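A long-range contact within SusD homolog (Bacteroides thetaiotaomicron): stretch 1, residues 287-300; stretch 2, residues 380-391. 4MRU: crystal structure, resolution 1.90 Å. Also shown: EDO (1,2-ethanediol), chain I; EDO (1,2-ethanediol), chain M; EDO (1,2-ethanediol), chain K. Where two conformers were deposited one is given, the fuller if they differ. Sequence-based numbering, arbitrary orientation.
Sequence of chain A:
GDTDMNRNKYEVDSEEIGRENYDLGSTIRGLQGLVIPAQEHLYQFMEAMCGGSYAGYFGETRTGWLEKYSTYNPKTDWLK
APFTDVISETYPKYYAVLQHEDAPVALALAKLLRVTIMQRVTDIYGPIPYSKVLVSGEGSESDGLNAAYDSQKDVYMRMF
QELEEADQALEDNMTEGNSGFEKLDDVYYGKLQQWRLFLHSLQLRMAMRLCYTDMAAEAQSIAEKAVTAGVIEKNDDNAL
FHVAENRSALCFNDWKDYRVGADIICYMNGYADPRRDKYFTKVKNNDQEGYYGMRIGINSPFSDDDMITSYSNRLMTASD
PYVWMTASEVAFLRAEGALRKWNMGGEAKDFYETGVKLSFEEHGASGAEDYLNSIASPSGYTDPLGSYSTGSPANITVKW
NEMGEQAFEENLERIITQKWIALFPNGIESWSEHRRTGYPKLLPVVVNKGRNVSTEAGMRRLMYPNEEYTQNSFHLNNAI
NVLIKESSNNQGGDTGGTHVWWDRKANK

Stretch 1 287-300: DQEGYYGMRIGINS
Stretch 2 380-391: GYTDPLGSYSTG

Stretch 1 is largely extended, with a short strand at 289-290 and loop after it. Most phi/psi pairs from Tyr-292 to Ile-296 lie in the extended region, from -133/140 at Tyr-292 to -89/131 at Ile-296. Gly-290 (149/-152) and Gly-297 (89/60) break the pattern; in both, a CB would be jammed against the preceding carbonyl. Stretch 2 has no regular helix or strand. It folds back on itself: Tyr-381 N hydrogen-bonds to Thr-390 O at 2.8 Å, and Thr-390 N returns to Tyr-381 O at 2.9 Å. A type I turn runs from Asp-383 to Gly-386, closed by Gly-386 N to Asp-383 O at 2.8 Å. Gly-386 ends the turn at phi/psi 81/6, a positive phi that favours glycine.

The register sets CA of Tyr-292 7.4 Å from CA of Pro-384. CA of Arg-295 lies 6.3 Å from CA of Tyr-388, and CA of Ser-300 lies 8.1 Å from CA of Ser-387. The contact buries 521 Å².

Asp-383 (chi1 t) organises this loop of stretch 2. Its OD1 accepts from Leu-385 N at 2.9 Å. Its OD2 accepts from Ser-387 N at 3.0 Å and Tyr-388 N at 2.9 Å.

The CA-to-CB bond of Tyr-381 (chi1 t, chi2 55°) points toward stretch 1. Its OH donates to Gly-293 O at 2.6 Å, near the plane of the ring. Water 1 donates to the same Tyr-381 OH at 2.8 Å and accepts from Arg-295 N at 2.7 Å, so it bridges the stretches.

Arg-295 (chi t, p, t, then -89°) points its CA-to-CB bond toward stretch 2. Its NH1 donates to Tyr-388 O at 2.9 Å, near the guanidinium plane. Thr-390 CG2 lies over one guanidinium face. NH1 of Arg-295 also donates to O2 of the chain K ethanediol at 3.0 Å. NE and NH2 are hydrogen-bonded elsewhere in the structure.

Tyr-388 (chi1 m, chi2 -69°) has the largest covered area, 113 Å². Its CB lies 3.6 Å from Arg-295 CB. Ile-298 (chi1 p, chi2 t) covers one face of the Tyr-388 ring: its CG2 is 3.6 Å from the centroid, 1° off the normal. Ile-298 CD1 packs 3.5 Å from Tyr-388 CE2. Water 2 links Tyr-388 OH, at 2.7 Å, to Asn-299 N, at 3.0 Å, from which it accepts.

Pro-384 (C-gamma endo) meets the earlier part of stretch 1. Its CG lies 3.9 Å from Tyr-292 CD2, an apolar contact, and its CB 3.5 Å from Gln-288 NE2. Tyr-292 has chi1 m and chi2 90°. Glu-289 N donates a hydrogen bond to Tyr-292 OH at 3.1 Å.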

# COMPACT_ATOMS: atom_id res chain seq x y z
N ASP A 287 12.94 27.28 -17.05
CA ASP A 287 14.03 26.73 -16.25
C ASP A 287 13.89 25.25 -16.00
O ASP A 287 14.64 24.68 -15.24
CB ASP A 287 14.07 27.43 -14.90
N GLN A 288 12.91 24.63 -16.65
CA GLN A 288 12.56 23.23 -16.41
C GLN A 288 12.14 22.42 -17.69
O GLN A 288 11.32 22.88 -18.49
CB GLN A 288 11.40 23.20 -15.41
CG GLN A 288 11.80 23.71 -14.00
CD GLN A 288 10.75 23.45 -12.90
OE1 GLN A 288 10.09 24.35 -12.44
NE2 GLN A 288 10.60 22.21 -12.51
N GLU A 289 12.67 21.22 -17.86
CA GLU A 289 12.10 20.27 -18.84
C GLU A 289 12.34 18.86 -18.33
O GLU A 289 13.48 18.42 -18.31
CB GLU A 289 12.72 20.46 -20.22
N GLY A 290 11.31 18.18 -17.79
CA GLY A 290 11.53 16.83 -17.29
C GLY A 290 10.65 16.48 -16.12
O GLY A 290 9.57 17.05 -15.96
N TYR A 291 11.15 15.56 -15.28
CA TYR A 291 10.41 15.05 -14.15
C TYR A 291 11.00 15.65 -12.87
O TYR A 291 12.20 15.59 -12.66
CB TYR A 291 10.51 13.56 -14.12
CG TYR A 291 10.00 12.95 -15.42
CD1 TYR A 291 8.64 12.88 -15.67
CD2 TYR A 291 10.87 12.44 -16.37
CE1 TYR A 291 8.15 12.34 -16.85
CE2 TYR A 291 10.40 11.89 -17.58
CZ TYR A 291 9.05 11.85 -17.81
OH TYR A 291 8.55 11.28 -18.95
N TYR A 292 10.15 16.27 -12.07
CA TYR A 292 10.56 16.98 -10.86
C TYR A 292 9.65 16.60 -9.69
O TYR A 292 8.42 16.46 -9.85
CB TYR A 292 10.48 18.48 -11.08
CG TYR A 292 11.41 19.02 -12.13
CD1 TYR A 292 11.00 19.10 -13.46
CD2 TYR A 292 12.71 19.46 -11.82
CE1 TYR A 292 11.84 19.57 -14.44
CE2 TYR A 292 13.55 19.98 -12.81
CZ TYR A 292 13.10 20.05 -14.11
OH TYR A 292 13.90 20.49 -15.15
N GLY A 293 10.26 16.43 -8.53
CA GLY A 293 9.56 16.02 -7.33
C GLY A 293 9.69 17.05 -6.25
O GLY A 293 10.66 17.80 -6.23
N MSE A 294 8.66 17.09 -5.39
CA MSE A 294 8.61 18.01 -4.27
C MSE A 294 9.09 17.32 -3.01
O MSE A 294 8.74 16.18 -2.73
CB MSE A 294 7.14 18.47 -4.12
CG MSE A 294 6.89 19.51 -3.03
SE MSE A 294 5.04 19.35 -2.31
CE MSE A 294 4.08 19.23 -4.00
N ARG A 295 9.88 18.02 -2.22
CA ARG A 295 10.33 17.48 -0.93
C ARG A 295 9.13 17.22 -0.05
O ARG A 295 8.29 18.08 0.12
CB ARG A 295 11.30 18.42 -0.24
CG ARG A 295 11.98 17.85 1.01
CD ARG A 295 13.07 16.82 0.68
NE ARG A 295 13.64 16.35 1.90
CZ ARG A 295 14.66 16.92 2.51
NH1 ARG A 295 15.30 17.99 1.97
NH2 ARG A 295 15.06 16.43 3.67
N ILE A 296 9.05 16.03 0.53
CA ILE A 296 7.95 15.70 1.45
C ILE A 296 8.29 16.08 2.89
O ILE A 296 9.36 15.73 3.36
CB ILE A 296 7.59 14.21 1.37
CG1 ILE A 296 7.07 13.91 -0.03
CG2 ILE A 296 6.56 13.82 2.43
CD1 ILE A 296 6.99 12.45 -0.35
N GLY A 297 7.37 16.76 3.54
CA GLY A 297 7.56 17.24 4.92
C GLY A 297 8.21 18.61 5.08
O GLY A 297 9.25 18.75 5.73
N ILE A 298 7.55 19.61 4.52
CA ILE A 298 8.03 20.94 4.46
C ILE A 298 6.87 21.91 4.71
O ILE A 298 5.74 21.50 4.64
CB ILE A 298 8.58 21.26 3.07
CG1 ILE A 298 7.50 21.09 2.01
CG2 ILE A 298 9.81 20.38 2.76
CD1 ILE A 298 7.85 21.64 0.64
N ASN A 299 7.20 23.18 4.97
CA ASN A 299 6.25 24.29 4.95
C ASN A 299 6.80 25.30 3.94
O ASN A 299 7.60 26.15 4.28
CB ASN A 299 6.08 24.93 6.33
CG ASN A 299 5.43 24.01 7.39
OD1 ASN A 299 5.60 24.24 8.58
ND2 ASN A 299 4.65 23.08 6.97
N SER A 300 6.45 25.15 2.67
CA SER A 300 7.03 26.00 1.64
C SER A 300 6.69 27.47 1.86
O SER A 300 5.56 27.78 2.19
CB SER A 300 6.53 25.60 0.25
OG SER A 300 7.02 26.48 -0.77
N GLY A 380 20.89 12.49 -6.41
CA GLY A 380 20.71 13.54 -5.41
C GLY A 380 19.43 14.33 -5.72
O GLY A 380 18.96 14.35 -6.85
N TYR A 381 18.84 14.97 -4.72
CA TYR A 381 17.63 15.77 -4.94
C TYR A 381 17.93 17.23 -5.23
O TYR A 381 18.41 17.96 -4.35
CB TYR A 381 16.68 15.69 -3.76
CG TYR A 381 15.48 16.58 -3.98
CD1 TYR A 381 14.68 16.45 -5.09
CD2 TYR A 381 15.11 17.52 -3.04
CE1 TYR A 381 13.59 17.27 -5.31
CE2 TYR A 381 14.05 18.37 -3.25
CZ TYR A 381 13.27 18.24 -4.37
OH TYR A 381 12.18 19.08 -4.51
N THR A 382 17.66 17.69 -6.45
CA THR A 382 17.75 19.14 -6.73
C THR A 382 16.36 19.72 -6.79
O THR A 382 15.59 19.39 -7.70
CB THR A 382 18.52 19.43 -8.03
OG1 THR A 382 19.82 18.83 -7.94
CG2 THR A 382 18.66 20.92 -8.27
N ASP A 383 16.01 20.56 -5.82
CA ASP A 383 14.73 21.26 -5.81
C ASP A 383 14.77 22.34 -6.88
O ASP A 383 15.56 23.26 -6.78
CB ASP A 383 14.50 21.84 -4.43
CG ASP A 383 13.16 22.56 -4.29
OD1 ASP A 383 12.39 22.64 -5.27
OD2 ASP A 383 12.92 23.08 -3.16
N PRO A 384 13.92 22.25 -7.91
CA PRO A 384 13.95 23.31 -8.92
C PRO A 384 13.62 24.69 -8.35
O PRO A 384 14.02 25.68 -8.94
CB PRO A 384 12.84 22.87 -9.92
CG PRO A 384 11.89 22.03 -9.05
CD PRO A 384 12.84 21.27 -8.18
N LEU A 385 12.97 24.78 -7.19
CA LEU A 385 12.76 26.10 -6.53
C LEU A 385 13.86 26.47 -5.55
O LEU A 385 13.83 27.54 -4.95
CB LEU A 385 11.37 26.14 -5.86
CG LEU A 385 10.22 25.98 -6.85
CD1 LEU A 385 8.89 26.06 -6.12
CD2 LEU A 385 10.25 27.02 -7.96
N GLY A 386 14.83 25.59 -5.37
CA GLY A 386 16.03 25.91 -4.62
C GLY A 386 15.95 25.84 -3.09
O GLY A 386 16.91 26.18 -2.41
N SER A 387 14.83 25.37 -2.55
CA SER A 387 14.61 25.42 -1.10
C SER A 387 15.01 24.17 -0.33
O SER A 387 15.44 24.29 0.81
CB SER A 387 13.13 25.64 -0.77
OG SER A 387 12.65 26.85 -1.30
N TYR A 388 14.78 22.98 -0.88
CA TYR A 388 14.92 21.75 -0.08
C TYR A 388 15.85 20.69 -0.73
O TYR A 388 15.69 19.47 -0.51
CB TYR A 388 13.56 21.15 0.22
CG TYR A 388 12.64 22.12 0.91
CD1 TYR A 388 12.88 22.52 2.22
CD2 TYR A 388 11.57 22.67 0.26
CE1 TYR A 388 12.06 23.44 2.86
CE2 TYR A 388 10.74 23.60 0.87
CZ TYR A 388 10.98 23.97 2.19
OH TYR A 388 10.16 24.87 2.82
N SER A 389 16.82 21.17 -1.50
CA SER A 389 17.78 20.27 -2.15
C SER A 389 18.52 19.48 -1.14
O SER A 389 18.80 19.96 -0.04
CB SER A 389 18.77 21.05 -2.99
OG SER A 389 18.07 21.67 -4.06
N THR A 390 18.84 18.22 -1.47
CA THR A 390 19.57 17.41 -0.52
C THR A 390 20.26 16.25 -1.24
O THR A 390 20.06 16.04 -2.45
CB THR A 390 18.62 16.91 0.64
OG1 THR A 390 19.40 16.51 1.76
CG2 THR A 390 17.78 15.77 0.25
N GLY A 391 21.07 15.50 -0.49
CA GLY A 391 21.76 14.36 -1.05
C GLY A 391 20.86 13.20 -1.40
O GLY A 391 19.69 13.16 -1.05
C1 EDO I . 16.57 13.80 -9.37
O1 EDO I . 16.69 14.29 -10.72
C2 EDO I . 15.90 14.83 -8.46
O2 EDO I . 16.58 16.12 -8.38
C1 EDO M . 15.19 14.71 -15.74
O1 EDO M . 13.79 14.83 -15.93
C2 EDO M . 15.75 16.12 -15.72
O2 EDO M . 14.99 16.77 -14.70
C1 EDO K . 16.61 21.10 5.04
O1 EDO K . 17.40 20.08 5.75
C2 EDO K . 16.80 21.19 3.51
O2 EDO K . 17.37 20.01 2.87
O HOH W 1 10.61 20.61 -2.73
O HOH W 2 9.93 24.36 5.47